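L-lysine 6-monooxygenase involved in desferrioxamine biosynthesis (PDB 5O8P) is an FAD-dependent cadaverine monooxygenase of desferrioxamine biosynthesis that probably N-hydroxylates its substrate with NADPH. Local coordinates at residues R122-S127 and R138-V143; L157-S162 and Q345-V350; K188-R193 and F218-N223; I207-L212 and N280-L285. One frame throughout, in Å; residues are numbered along the deposited sequence.

Contact 1: residues R122-S127 and R138-V143; sequences RVEYVS and RSTDTV. With FAD (flavin-adenine dinucleotide), chain C.
The carbonyl oxygen of R138 accepts two successive backbone N-H groups: E124 N meets R138 O at 2.8 Å, nearly in line with the C=O bond, and Y125 N reaches the same R138 O at 3.4 Å in a weak bond. R138 N answers with a bond of 2.7 Å to Y125 O. Two residues facing one make a classic beta bulge, here in the antiparallel hairpin of strands 121-129 and 134-141, and it shifts the register by one after V123. Ahead of the bulge R122 and T140 form a hydrogen-bonded pair, while V123 and S139 form a non-hydrogen-bonded one. V123 therefore has its backbone polar atoms turned from the partner strand and gives them to the adenine of FAD: V123 N bonds FAD N1A at 3.2 Å, and FAD N6A bonds V123 O, also at 3.2 Å. A bend at chi3 (66°) places R122 NE where E124 OE2 meets it in a salt bridge of 2.7 Å. The E124 carboxylate in turn crosses T140, with CD 3.5 Å from OG1, a hydroxyl weakly bonded to Q147. Farther on, the flat R138 guanidinium offers one face to the methylene of Y125, whose CB lies 3.5 Å from R138 NH2. It is CB, not the ring, that covers this face; the two side chains cross at a slant, though ring and guanidinium planes differ by just 12°.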
# COMPACT_ATOMS: atom_id res chain seq x y z
N ARG B 122 19.02 -9.17 42.26
CA ARG B 122 18.80 -7.74 42.42
C ARG B 122 20.10 -7.11 42.91
O ARG B 122 20.60 -7.45 43.98
CB ARG B 122 17.67 -7.46 43.42
CG ARG B 122 17.33 -5.99 43.64
CD ARG B 122 16.04 -5.81 44.43
NE ARG B 122 16.18 -6.33 45.80
CZ ARG B 122 15.58 -7.42 46.30
NH1 ARG B 122 14.76 -8.19 45.58
NH2 ARG B 122 15.81 -7.77 47.57
N VAL B 123 20.66 -6.22 42.10
CA VAL B 123 21.84 -5.45 42.50
C VAL B 123 21.39 -4.39 43.48
O VAL B 123 20.44 -3.66 43.20
CB VAL B 123 22.51 -4.80 41.28
CG1 VAL B 123 23.59 -3.81 41.71
CG2 VAL B 123 23.09 -5.89 40.38
N GLU B 124 22.07 -4.32 44.62
CA GLU B 124 21.70 -3.42 45.73
C GLU B 124 22.67 -2.28 45.94
O GLU B 124 22.26 -1.19 46.34
CB GLU B 124 21.49 -4.20 47.05
CG GLU B 124 20.50 -5.34 46.90
CD GLU B 124 19.33 -5.35 47.87
OE1 GLU B 124 19.48 -4.83 49.00
OE2 GLU B 124 18.27 -5.93 47.50
N TYR B 125 23.96 -2.51 45.70
CA TYR B 125 24.99 -1.49 45.88
C TYR B 125 26.17 -1.77 44.94
O TYR B 125 26.49 -2.93 44.66
CB TYR B 125 25.44 -1.47 47.34
CG TYR B 125 26.29 -0.28 47.75
CD1 TYR B 125 25.75 1.01 47.84
CD2 TYR B 125 27.65 -0.46 48.11
CE1 TYR B 125 26.53 2.09 48.25
CE2 TYR B 125 28.44 0.61 48.51
CZ TYR B 125 27.88 1.88 48.58
OH TYR B 125 28.67 2.94 48.98
N VAL B 126 26.79 -0.71 44.45
CA VAL B 126 28.00 -0.80 43.65
C VAL B 126 29.01 0.18 44.22
O VAL B 126 28.64 1.26 44.65
CB VAL B 126 27.74 -0.45 42.16
CG1 VAL B 126 29.01 -0.60 41.35
CG2 VAL B 126 26.64 -1.33 41.58
N SER B 127 30.28 -0.21 44.21
CA SER B 127 31.35 0.63 44.73
C SER B 127 32.65 0.35 43.99
O SER B 127 32.80 -0.71 43.37
CB SER B 127 31.52 0.39 46.23
OG SER B 127 31.63 -1.00 46.50
N ARG B 138 27.28 -5.56 44.66
CA ARG B 138 26.63 -6.39 45.69
C ARG B 138 25.19 -6.72 45.27
O ARG B 138 24.35 -5.82 45.14
CB ARG B 138 26.66 -5.70 47.05
CG ARG B 138 26.65 -6.67 48.24
CD ARG B 138 26.75 -5.96 49.59
NE ARG B 138 25.61 -5.04 49.79
CZ ARG B 138 25.65 -3.76 50.21
NH1 ARG B 138 26.81 -3.17 50.54
NH2 ARG B 138 24.52 -3.07 50.31
N SER B 139 24.93 -8.01 45.06
CA SER B 139 23.61 -8.50 44.68
C SER B 139 22.90 -9.20 45.83
O SER B 139 23.50 -9.52 46.86
CB SER B 139 23.74 -9.48 43.52
OG SER B 139 23.98 -10.80 43.96
N THR B 140 21.61 -9.44 45.62
CA THR B 140 20.77 -10.21 46.55
C THR B 140 19.92 -11.14 45.71
O THR B 140 19.23 -10.68 44.81
CB THR B 140 19.86 -9.27 47.37
OG1 THR B 140 20.63 -8.53 48.33
CG2 THR B 140 18.78 -10.03 48.12
N ASP B 141 19.97 -12.45 45.99
CA ASP B 141 19.10 -13.40 45.29
C ASP B 141 17.64 -13.20 45.71
O ASP B 141 17.33 -13.28 46.89
CB ASP B 141 19.55 -14.85 45.53
CG ASP B 141 18.76 -15.86 44.70
OD1 ASP B 141 19.11 -16.10 43.53
OD2 ASP B 141 17.77 -16.41 45.23
N THR B 142 16.77 -12.94 44.74
CA THR B 142 15.39 -12.60 45.02
C THR B 142 14.60 -13.74 45.67
O THR B 142 13.73 -13.49 46.49
CB THR B 142 14.62 -12.21 43.73
OG1 THR B 142 15.34 -11.21 42.99
CG2 THR B 142 13.21 -11.69 44.05
N VAL B 143 14.88 -14.98 45.28
CA VAL B 143 14.14 -16.14 45.79
C VAL B 143 14.64 -16.54 47.19
O VAL B 143 13.81 -16.82 48.06
CB VAL B 143 14.18 -17.34 44.79
CG1 VAL B 143 13.78 -18.67 45.43
CG2 VAL B 143 13.30 -17.05 43.58
PA FAD C . 13.88 -2.80 30.15
O1A FAD C . 12.70 -3.71 29.85
O2A FAD C . 13.67 -1.54 30.95
O5B FAD C . 14.96 -3.75 30.90
C5B FAD C . 15.48 -3.45 32.19
C4B FAD C . 15.67 -4.69 33.05
O4B FAD C . 16.58 -4.39 34.12
C3B FAD C . 14.37 -5.16 33.71
O3B FAD C . 14.25 -6.57 33.53
C2B FAD C . 14.51 -4.73 35.17
O2B FAD C . 13.84 -5.59 36.09
C1B FAD C . 16.01 -4.78 35.38
N9A FAD C . 16.53 -4.00 36.53
C8A FAD C . 16.31 -2.71 36.86
N7A FAD C . 16.99 -2.38 37.99
C5A FAD C . 17.66 -3.48 38.41
C6A FAD C . 18.57 -3.85 39.53
N6A FAD C . 18.92 -2.94 40.48
N1A FAD C . 19.05 -5.12 39.57
C2A FAD C . 18.72 -6.04 38.64
N3A FAD C . 17.90 -5.77 37.61
C4A FAD C . 17.35 -4.54 37.44
N1 FAD C . 11.30 0.54 20.80
C2 FAD C . 11.45 0.12 19.52
O2 FAD C . 12.52 0.42 18.93
N3 FAD C . 10.52 -0.61 18.87
C4 FAD C . 9.36 -0.96 19.46
O4 FAD C . 8.51 -1.63 18.85
C4X FAD C . 9.11 -0.54 20.87
N5 FAD C . 7.97 -0.87 21.52
C5X FAD C . 7.77 -0.47 22.79
C6 FAD C . 6.58 -0.83 23.41
C7 FAD C . 6.30 -0.46 24.73
C7M FAD C . 5.00 -0.86 25.37
C8 FAD C . 7.31 0.35 25.48
C8M FAD C . 7.04 0.77 26.90
C9 FAD C . 8.51 0.72 24.86
C9A FAD C . 8.80 0.35 23.54
N10 FAD C . 10.02 0.70 22.87
C10 FAD C . 10.18 0.26 21.52
C1' FAD C . 11.11 1.49 23.50
C2' FAD C . 12.22 0.60 24.11
O2' FAD C . 12.60 -0.44 23.19
C3' FAD C . 11.83 -0.03 25.46
O3' FAD C . 11.55 1.00 26.43
C4' FAD C . 12.90 -0.96 26.04
O4' FAD C . 12.29 -1.92 26.90
C5' FAD C . 13.98 -0.21 26.83
O5' FAD C . 15.17 -1.00 26.86
P FAD C . 15.78 -1.49 28.26
O1P FAD C . 16.98 -2.36 27.96
O2P FAD C . 15.94 -0.22 29.04
O3P FAD C . 14.52 -2.43 28.70

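Contact 2: residues L157-S162 and Q345-V350; sequences LGTGPS and QPPAFV. With FAD (flavin-adenine dinucleotide), chain C.
The ring of F349 is met at its edge, near its plane, by three groups: the methyl CD2 of L157, 3.8 Å from CE1, the hydroxyl OG1 of T159, 3.9 Å from CZ, and the adenine amino nitrogen of FAD, N6A, 3.5 Å from CE2. V123, V126 and I14 also pack on this phenylalanine, a flat apolar group suited to a buried place beside the base. L157 and F349 lie alongside one another, pointing opposite ways, and the second branch of L157, CD1, reaches V350 CG2 at 4.1 Å. The rigid ring of P347 brings CG to 3.9 Å from T159 OG1; the other branch of T159, CG2, lies 3.9 Å from C8A of the adenine. A backbone bond from V350 N to P347 O closes the turn carrying F349. At G160 phi is 83°, where a beta carbon would jam against the preceding carbonyl and run into FAD O2A; glycine lets the chain pass close to the pyrophosphate. Such a glycine-containing turn at the end of a strand, lying along the dinucleotide, is consistent with the architecture of flavoprotein monooxygenases with two dinucleotide-binding domains, to which this N-hydroxylase family belongs.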
# COMPACT_ATOMS: atom_id res chain seq x y z
N LEU B 157 25.25 -0.42 32.35
CA LEU B 157 23.96 -0.24 33.02
C LEU B 157 22.80 -0.22 32.02
O LEU B 157 22.56 0.80 31.38
CB LEU B 157 23.98 1.05 33.85
CG LEU B 157 25.15 1.22 34.82
CD1 LEU B 157 25.06 2.52 35.60
CD2 LEU B 157 25.25 0.05 35.79
N GLY B 158 22.11 -1.35 31.87
CA GLY B 158 20.94 -1.46 31.01
C GLY B 158 19.67 -1.61 31.82
O GLY B 158 18.82 -2.43 31.48
N THR B 159 19.57 -0.82 32.88
CA THR B 159 18.53 -0.89 33.92
C THR B 159 17.15 -0.55 33.35
O THR B 159 16.15 -1.09 33.79
CB THR B 159 18.90 0.09 35.09
OG1 THR B 159 19.64 -0.63 36.09
CG2 THR B 159 17.70 0.76 35.77
N GLY B 160 17.12 0.35 32.38
CA GLY B 160 15.87 0.77 31.79
C GLY B 160 15.17 1.85 32.58
O GLY B 160 15.58 2.18 33.70
N PRO B 161 14.16 2.50 31.95
CA PRO B 161 13.47 3.60 32.58
C PRO B 161 12.25 3.07 33.30
O PRO B 161 11.86 1.93 33.09
CB PRO B 161 13.07 4.47 31.38
CG PRO B 161 12.87 3.50 30.26
CD PRO B 161 13.59 2.23 30.61
N SER B 162 11.65 3.90 34.15
CA SER B 162 10.50 3.50 34.95
C SER B 162 9.25 4.25 34.50
O SER B 162 9.34 5.36 33.95
CB SER B 162 10.78 3.79 36.43
OG SER B 162 11.92 3.08 36.89
N GLN B 345 15.52 7.57 35.78
CA GLN B 345 16.28 8.19 36.87
C GLN B 345 17.27 7.16 37.41
O GLN B 345 16.96 5.96 37.48
CB GLN B 345 15.37 8.78 37.96
CG GLN B 345 14.47 7.79 38.68
CD GLN B 345 13.47 8.49 39.59
OE1 GLN B 345 12.88 9.50 39.22
NE2 GLN B 345 13.26 7.93 40.78
N PRO B 346 18.48 7.63 37.77
CA PRO B 346 19.58 6.72 38.09
C PRO B 346 19.22 5.81 39.27
O PRO B 346 18.77 6.32 40.29
CB PRO B 346 20.73 7.68 38.44
CG PRO B 346 20.06 8.92 38.90
CD PRO B 346 18.85 9.04 38.02
N PRO B 347 19.40 4.47 39.13
CA PRO B 347 18.95 3.57 40.19
C PRO B 347 19.68 3.73 41.53
O PRO B 347 20.76 4.34 41.60
CB PRO B 347 19.19 2.17 39.60
CG PRO B 347 20.24 2.36 38.59
CD PRO B 347 20.02 3.73 38.02
N ALA B 348 19.08 3.18 42.57
CA ALA B 348 19.56 3.38 43.93
C ALA B 348 21.05 3.04 44.07
O ALA B 348 21.79 3.81 44.68
CB ALA B 348 18.73 2.56 44.90
N PHE B 349 21.47 1.91 43.48
CA PHE B 349 22.86 1.45 43.62
C PHE B 349 23.96 2.40 43.14
O PHE B 349 25.10 2.33 43.60
CB PHE B 349 23.05 0.05 42.99
CG PHE B 349 22.86 -0.02 41.50
CD1 PHE B 349 23.82 0.47 40.62
CD2 PHE B 349 21.73 -0.63 40.97
CE1 PHE B 349 23.64 0.38 39.24
CE2 PHE B 349 21.54 -0.73 39.59
CZ PHE B 349 22.50 -0.23 38.73
N VAL B 350 23.62 3.30 42.22
CA VAL B 350 24.58 4.25 41.66
C VAL B 350 25.09 5.27 42.71
O VAL B 350 26.16 5.86 42.52
CB VAL B 350 23.98 4.94 40.40
CG1 VAL B 350 24.86 6.07 39.89
CG2 VAL B 350 23.79 3.90 39.29
PA FAD C . 13.88 -2.80 30.15
O1A FAD C . 12.70 -3.71 29.85
O2A FAD C . 13.67 -1.54 30.95
O5B FAD C . 14.96 -3.75 30.90
C5B FAD C . 15.48 -3.45 32.19
C4B FAD C . 15.67 -4.69 33.05
O4B FAD C . 16.58 -4.39 34.12
C3B FAD C . 14.37 -5.16 33.71
O3B FAD C . 14.25 -6.57 33.53
C2B FAD C . 14.51 -4.73 35.17
O2B FAD C . 13.84 -5.59 36.09
C1B FAD C . 16.01 -4.78 35.38
N9A FAD C . 16.53 -4.00 36.53
C8A FAD C . 16.31 -2.71 36.86
N7A FAD C . 16.99 -2.38 37.99
C5A FAD C . 17.66 -3.48 38.41
C6A FAD C . 18.57 -3.85 39.53
N6A FAD C . 18.92 -2.94 40.48
N1A FAD C . 19.05 -5.12 39.57
C2A FAD C . 18.72 -6.04 38.64
N3A FAD C . 17.90 -5.77 37.61
C4A FAD C . 17.35 -4.54 37.44
N1 FAD C . 11.30 0.54 20.80
C2 FAD C . 11.45 0.12 19.52
O2 FAD C . 12.52 0.42 18.93
N3 FAD C . 10.52 -0.61 18.87
C4 FAD C . 9.36 -0.96 19.46
O4 FAD C . 8.51 -1.63 18.85
C4X FAD C . 9.11 -0.54 20.87
N5 FAD C . 7.97 -0.87 21.52
C5X FAD C . 7.77 -0.47 22.79
C6 FAD C . 6.58 -0.83 23.41
C7 FAD C . 6.30 -0.46 24.73
C7M FAD C . 5.00 -0.86 25.37
C8 FAD C . 7.31 0.35 25.48
C8M FAD C . 7.04 0.77 26.90
C9 FAD C . 8.51 0.72 24.86
C9A FAD C . 8.80 0.35 23.54
N10 FAD C . 10.02 0.70 22.87
C10 FAD C . 10.18 0.26 21.52
C1' FAD C . 11.11 1.49 23.50
C2' FAD C . 12.22 0.60 24.11
O2' FAD C . 12.60 -0.44 23.19
C3' FAD C . 11.83 -0.03 25.46
O3' FAD C . 11.55 1.00 26.43
C4' FAD C . 12.90 -0.96 26.04
O4' FAD C . 12.29 -1.92 26.90
C5' FAD C . 13.98 -0.21 26.83
O5' FAD C . 15.17 -1.00 26.86
P FAD C . 15.78 -1.49 28.26
O1P FAD C . 16.98 -2.36 27.96
O2P FAD C . 15.94 -0.22 29.04
O3P FAD C . 14.52 -2.43 28.70

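Contact 3: residues K188-R193 and F218-N223; sequences KLQKKR and FGYQLN
Q190 packs against two aromatic rings, F218 and Y220, and uses a different part of itself for each. Its CB stands over the centre of the F218 ring, 3.9 Å from the centroid and 5° off the normal, a CH-pi contact. Beyond CG the chain runs extended (chi2 -175°), which carries CD past the rim of F218, 3.7 Å from CE1. The amide nitrogen then finds Y220: Q190 NE2 donates to Y220 OH over 3.1 Å, with the hydroxyl close to the amide plane. The second hydrogen of NE2 allows a further bond, to D214, while Y220 OH is also bonded to the backbone oxygen of L211 in helix 202-213. A glutamine suits this place because its methylenes can line aromatic surfaces while its head serves polar partners. The backbone oxygen of Q190 lies in the plane of the Y220 ring at its edge, 3.6 Å from CD2. This junction belongs to the Rossmann-like parallel sheet: helix 182-190 runs out just ahead of strand 194-198, and residues 218-220 lead into the adjacent strand 221-225 after the crossover helix. Where the strands come together, Q221 N bonds R193 O at 2.9 Å, and Y220 CA-H approaches the same R193 O at 3.2 Å. R193 CB turns away from 218-223, and its guanidinium forms a salt bridge with E334.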
# COMPACT_ATOMS: atom_id res chain seq x y z
N LYS B 188 -11.62 -4.53 34.05
CA LYS B 188 -12.16 -3.62 35.07
C LYS B 188 -12.49 -2.23 34.50
O LYS B 188 -13.44 -1.59 34.94
CB LYS B 188 -11.19 -3.53 36.25
CG LYS B 188 -11.56 -2.61 37.40
CD LYS B 188 -10.78 -1.31 37.34
CE LYS B 188 -10.71 -0.61 38.70
NZ LYS B 188 -9.62 0.41 38.69
N LEU B 189 -11.69 -1.77 33.55
CA LEU B 189 -11.96 -0.52 32.86
C LEU B 189 -13.23 -0.59 32.02
O LEU B 189 -14.05 0.32 32.07
CB LEU B 189 -10.77 -0.12 31.96
CG LEU B 189 -9.56 0.46 32.69
CD1 LEU B 189 -8.31 0.41 31.82
CD2 LEU B 189 -9.85 1.89 33.16
N GLN B 190 -13.39 -1.68 31.27
CA GLN B 190 -14.53 -1.83 30.34
C GLN B 190 -15.90 -1.93 31.03
O GLN B 190 -16.93 -1.67 30.41
CB GLN B 190 -14.29 -3.00 29.37
CG GLN B 190 -13.14 -2.72 28.39
CD GLN B 190 -12.95 -3.79 27.33
OE1 GLN B 190 -12.79 -4.96 27.65
NE2 GLN B 190 -12.98 -3.40 26.06
N LYS B 191 -15.92 -2.29 32.32
CA LYS B 191 -17.15 -2.23 33.13
C LYS B 191 -17.60 -0.81 33.49
O LYS B 191 -18.75 -0.61 33.89
CB LYS B 191 -16.99 -3.03 34.43
CG LYS B 191 -16.97 -4.53 34.23
CD LYS B 191 -16.73 -5.27 35.54
CE LYS B 191 -16.46 -6.75 35.28
NZ LYS B 191 -15.68 -7.39 36.37
N LYS B 192 -16.70 0.17 33.37
CA LYS B 192 -17.02 1.55 33.75
C LYS B 192 -17.86 2.27 32.69
O LYS B 192 -17.96 1.82 31.54
CB LYS B 192 -15.75 2.34 34.05
CG LYS B 192 -14.87 1.70 35.11
CD LYS B 192 -13.75 2.62 35.55
CE LYS B 192 -12.77 1.96 36.51
NZ LYS B 192 -13.32 1.70 37.87
N ARG B 193 -18.50 3.36 33.11
CA ARG B 193 -19.35 4.17 32.24
C ARG B 193 -18.54 5.03 31.29
O ARG B 193 -19.01 5.33 30.19
CB ARG B 193 -20.28 5.08 33.05
CG ARG B 193 -21.57 4.42 33.52
CD ARG B 193 -22.50 5.45 34.15
NE ARG B 193 -23.51 4.85 35.02
CZ ARG B 193 -23.28 4.34 36.24
NH1 ARG B 193 -22.06 4.33 36.78
NH2 ARG B 193 -24.30 3.81 36.92
N PHE B 218 -19.65 -2.66 25.14
CA PHE B 218 -19.86 -2.18 26.51
C PHE B 218 -20.45 -0.78 26.45
O PHE B 218 -20.64 -0.21 25.38
CB PHE B 218 -18.54 -2.16 27.29
CG PHE B 218 -17.82 -3.47 27.28
CD1 PHE B 218 -16.99 -3.82 26.23
CD2 PHE B 218 -17.95 -4.35 28.34
CE1 PHE B 218 -16.31 -5.03 26.22
CE2 PHE B 218 -17.27 -5.57 28.34
CZ PHE B 218 -16.45 -5.90 27.28
N GLY B 219 -20.78 -0.22 27.60
CA GLY B 219 -21.42 1.10 27.62
C GLY B 219 -20.58 2.26 27.13
O GLY B 219 -21.12 3.21 26.57
N TYR B 220 -19.26 2.17 27.28
CA TYR B 220 -18.47 3.32 27.74
C TYR B 220 -18.37 4.51 26.82
O TYR B 220 -18.44 4.38 25.60
CB TYR B 220 -17.07 2.94 28.27
CG TYR B 220 -16.26 2.00 27.42
CD1 TYR B 220 -15.53 2.45 26.32
CD2 TYR B 220 -16.21 0.64 27.73
CE1 TYR B 220 -14.80 1.57 25.55
CE2 TYR B 220 -15.47 -0.24 26.96
CZ TYR B 220 -14.77 0.22 25.88
OH TYR B 220 -14.05 -0.68 25.13
N GLN B 221 -18.23 5.67 27.44
CA GLN B 221 -17.69 6.85 26.80
C GLN B 221 -16.19 6.64 26.72
O GLN B 221 -15.58 6.14 27.67
CB GLN B 221 -18.02 8.12 27.60
CG GLN B 221 -17.41 9.39 27.03
CD GLN B 221 -17.90 10.63 27.74
OE1 GLN B 221 -17.34 11.04 28.75
NE2 GLN B 221 -18.93 11.25 27.19
N LEU B 222 -15.59 7.02 25.59
CA LEU B 222 -14.18 6.81 25.37
C LEU B 222 -13.51 8.12 24.96
O LEU B 222 -13.67 8.60 23.84
CB LEU B 222 -13.97 5.73 24.32
CG LEU B 222 -12.53 5.33 24.06
CD1 LEU B 222 -11.87 4.86 25.35
CD2 LEU B 222 -12.46 4.25 23.00
N ASN B 223 -12.76 8.69 25.89
CA ASN B 223 -12.13 9.99 25.70
C ASN B 223 -10.63 9.85 25.50
O ASN B 223 -10.04 8.84 25.88
CB ASN B 223 -12.45 10.89 26.88
CG ASN B 223 -13.94 11.03 27.09
OD1 ASN B 223 -14.70 11.13 26.14
ND2 ASN B 223 -14.36 11.03 28.34

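Contact 4: residues I207-L212 and N280-L285; sequences IYYDLL and NAIYDL
Y209, L212 and L285 all hold CG anti to the backbone N (chi1 -171° for Y209, -169° for L285), which sets each CG toward the facing helix across the groove between helices 202-213 and 276-290. The two are connecting helices of the Rossmann-like domain, the first leading to strand 221-225 and the second to strand 297-300. Over these segments they run roughly parallel, 24° between axes and 10.2 Å apart at closest approach. L212 and L285 reach toward each other tip to tip, with L212 CG 3.8 Å from L285 CD2. That methyl also lies 3.7 Å from Y209 CE1, the two side chains crossing at about a right angle. I282 divides its branches: CG1 sits at the edge of the Y209 ring, near its plane, 3.8 Å from CD1, while CG2 turns to Y208 CD1 at 4.1 Å. Branching at CB thus lets I282 touch both tyrosines, whereas the small A281 lets the Y209 ring approach the helix backbone. Y208 stacks on W224 and sends its hydroxyl to the L222 carbonyl; D284 forms a salt bridge with K238 of a neighbouring subunit. At the edge of the Y209 ring, in its plane, the carbonyl oxygen of A281 lies 3.6 Å from CE1.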
# COMPACT_ATOMS: atom_id res chain seq x y z
N ILE B 207 -3.98 1.61 22.97
CA ILE B 207 -5.02 1.44 23.97
C ILE B 207 -6.32 2.04 23.47
O ILE B 207 -7.34 1.37 23.53
CB ILE B 207 -4.62 2.08 25.33
CG1 ILE B 207 -3.57 1.21 25.99
CG2 ILE B 207 -5.82 2.25 26.26
CD1 ILE B 207 -2.92 1.82 27.22
N TYR B 208 -6.28 3.28 22.99
CA TYR B 208 -7.49 3.93 22.47
C TYR B 208 -8.16 3.10 21.39
O TYR B 208 -9.37 2.91 21.40
CB TYR B 208 -7.21 5.34 21.96
CG TYR B 208 -8.48 6.12 21.74
CD1 TYR B 208 -9.13 6.08 20.51
CD2 TYR B 208 -9.04 6.86 22.77
CE1 TYR B 208 -10.30 6.79 20.30
CE2 TYR B 208 -10.22 7.56 22.59
CZ TYR B 208 -10.85 7.54 21.35
OH TYR B 208 -12.02 8.25 21.18
N TYR B 209 -7.37 2.59 20.46
CA TYR B 209 -7.88 1.71 19.43
C TYR B 209 -8.48 0.42 20.01
O TYR B 209 -9.53 -0.04 19.55
CB TYR B 209 -6.77 1.37 18.42
CG TYR B 209 -7.29 0.63 17.21
CD1 TYR B 209 -7.88 1.31 16.15
CD2 TYR B 209 -7.21 -0.75 17.15
CE1 TYR B 209 -8.37 0.63 15.06
CE2 TYR B 209 -7.70 -1.43 16.06
CZ TYR B 209 -8.28 -0.74 15.02
OH TYR B 209 -8.74 -1.42 13.94
N ASP B 210 -7.81 -0.15 21.00
CA ASP B 210 -8.25 -1.40 21.63
C ASP B 210 -9.63 -1.22 22.26
O ASP B 210 -10.51 -2.05 22.05
CB ASP B 210 -7.24 -1.85 22.70
CG ASP B 210 -7.35 -3.32 23.05
OD1 ASP B 210 -7.17 -4.15 22.14
OD2 ASP B 210 -7.56 -3.63 24.24
N LEU B 211 -9.79 -0.13 23.01
CA LEU B 211 -11.05 0.19 23.68
C LEU B 211 -12.14 0.59 22.69
O LEU B 211 -13.30 0.21 22.87
CB LEU B 211 -10.86 1.30 24.73
CG LEU B 211 -9.95 0.92 25.92
CD1 LEU B 211 -9.63 2.14 26.77
CD2 LEU B 211 -10.60 -0.16 26.76
N LEU B 212 -11.78 1.36 21.66
CA LEU B 212 -12.73 1.80 20.62
C LEU B 212 -13.37 0.61 19.90
O LEU B 212 -14.54 0.66 19.53
CB LEU B 212 -12.04 2.71 19.60
CG LEU B 212 -12.91 3.31 18.48
CD1 LEU B 212 -14.09 4.09 19.05
CD2 LEU B 212 -12.08 4.21 17.58
N ASN B 280 -4.60 6.55 11.28
CA ASN B 280 -5.59 6.37 10.24
C ASN B 280 -6.58 5.26 10.52
O ASN B 280 -7.74 5.37 10.14
CB ASN B 280 -4.91 6.09 8.90
CG ASN B 280 -4.19 7.31 8.35
OD1 ASN B 280 -4.36 8.44 8.82
ND2 ASN B 280 -3.38 7.07 7.33
N ALA B 281 -6.14 4.18 11.16
CA ALA B 281 -7.05 3.10 11.56
C ALA B 281 -8.06 3.55 12.61
O ALA B 281 -9.21 3.09 12.60
CB ALA B 281 -6.28 1.90 12.05
N ILE B 282 -7.62 4.43 13.51
CA ILE B 282 -8.49 5.04 14.51
C ILE B 282 -9.53 5.94 13.84
O ILE B 282 -10.70 5.87 14.19
CB ILE B 282 -7.69 5.84 15.55
CG1 ILE B 282 -6.86 4.91 16.41
CG2 ILE B 282 -8.60 6.68 16.45
CD1 ILE B 282 -5.81 5.61 17.24
N TYR B 283 -9.13 6.79 12.90
CA TYR B 283 -10.10 7.63 12.17
C TYR B 283 -11.09 6.75 11.43
O TYR B 283 -12.29 6.97 11.52
CB TYR B 283 -9.44 8.61 11.19
CG TYR B 283 -10.44 9.58 10.63
CD1 TYR B 283 -10.73 10.76 11.30
CD2 TYR B 283 -11.13 9.30 9.44
CE1 TYR B 283 -11.68 11.66 10.80
CE2 TYR B 283 -12.08 10.20 8.93
CZ TYR B 283 -12.35 11.38 9.62
OH TYR B 283 -13.29 12.30 9.17
N ASP B 284 -10.59 5.74 10.72
CA ASP B 284 -11.45 4.83 9.97
C ASP B 284 -12.42 4.07 10.88
O ASP B 284 -13.54 3.81 10.47
CB ASP B 284 -10.62 3.86 9.09
CG ASP B 284 -10.05 4.53 7.82
OD1 ASP B 284 -10.16 5.77 7.66
OD2 ASP B 284 -9.50 3.79 6.96
N LEU B 285 -12.00 3.75 12.09
CA LEU B 285 -12.87 3.03 13.03
C LEU B 285 -13.91 3.96 13.65
O LEU B 285 -15.05 3.55 13.80
CB LEU B 285 -12.08 2.30 14.10
CG LEU B 285 -12.89 1.32 14.96
CD1 LEU B 285 -13.61 0.26 14.14
CD2 LEU B 285 -11.97 0.66 15.98

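How the contacts relate
Along the chain contact 1 comes first, closing a short hairpin whose first strand borders the adenine of FAD. Contact 2 then opens after strand 155-157 and closes a loop of 182 residues, bringing 345-350 back to the FAD domain; contacts 1 and 2 touch and share the cofactor. Inside that loop lies the parallel sheet of the Rossmann-like domain, with contacts 3 and 4 nested within it. Contact 3 closes 24 residues, holding strand 194-198 and helix 202-213, and contact 4 closes 67. These two cross, since 207-212 falls between the segments of contact 3, and they meet directly where L222 packs against L212. Contacts 1 and 4 lie on opposite sides of the chain's centre, their centres about 43 Å apart.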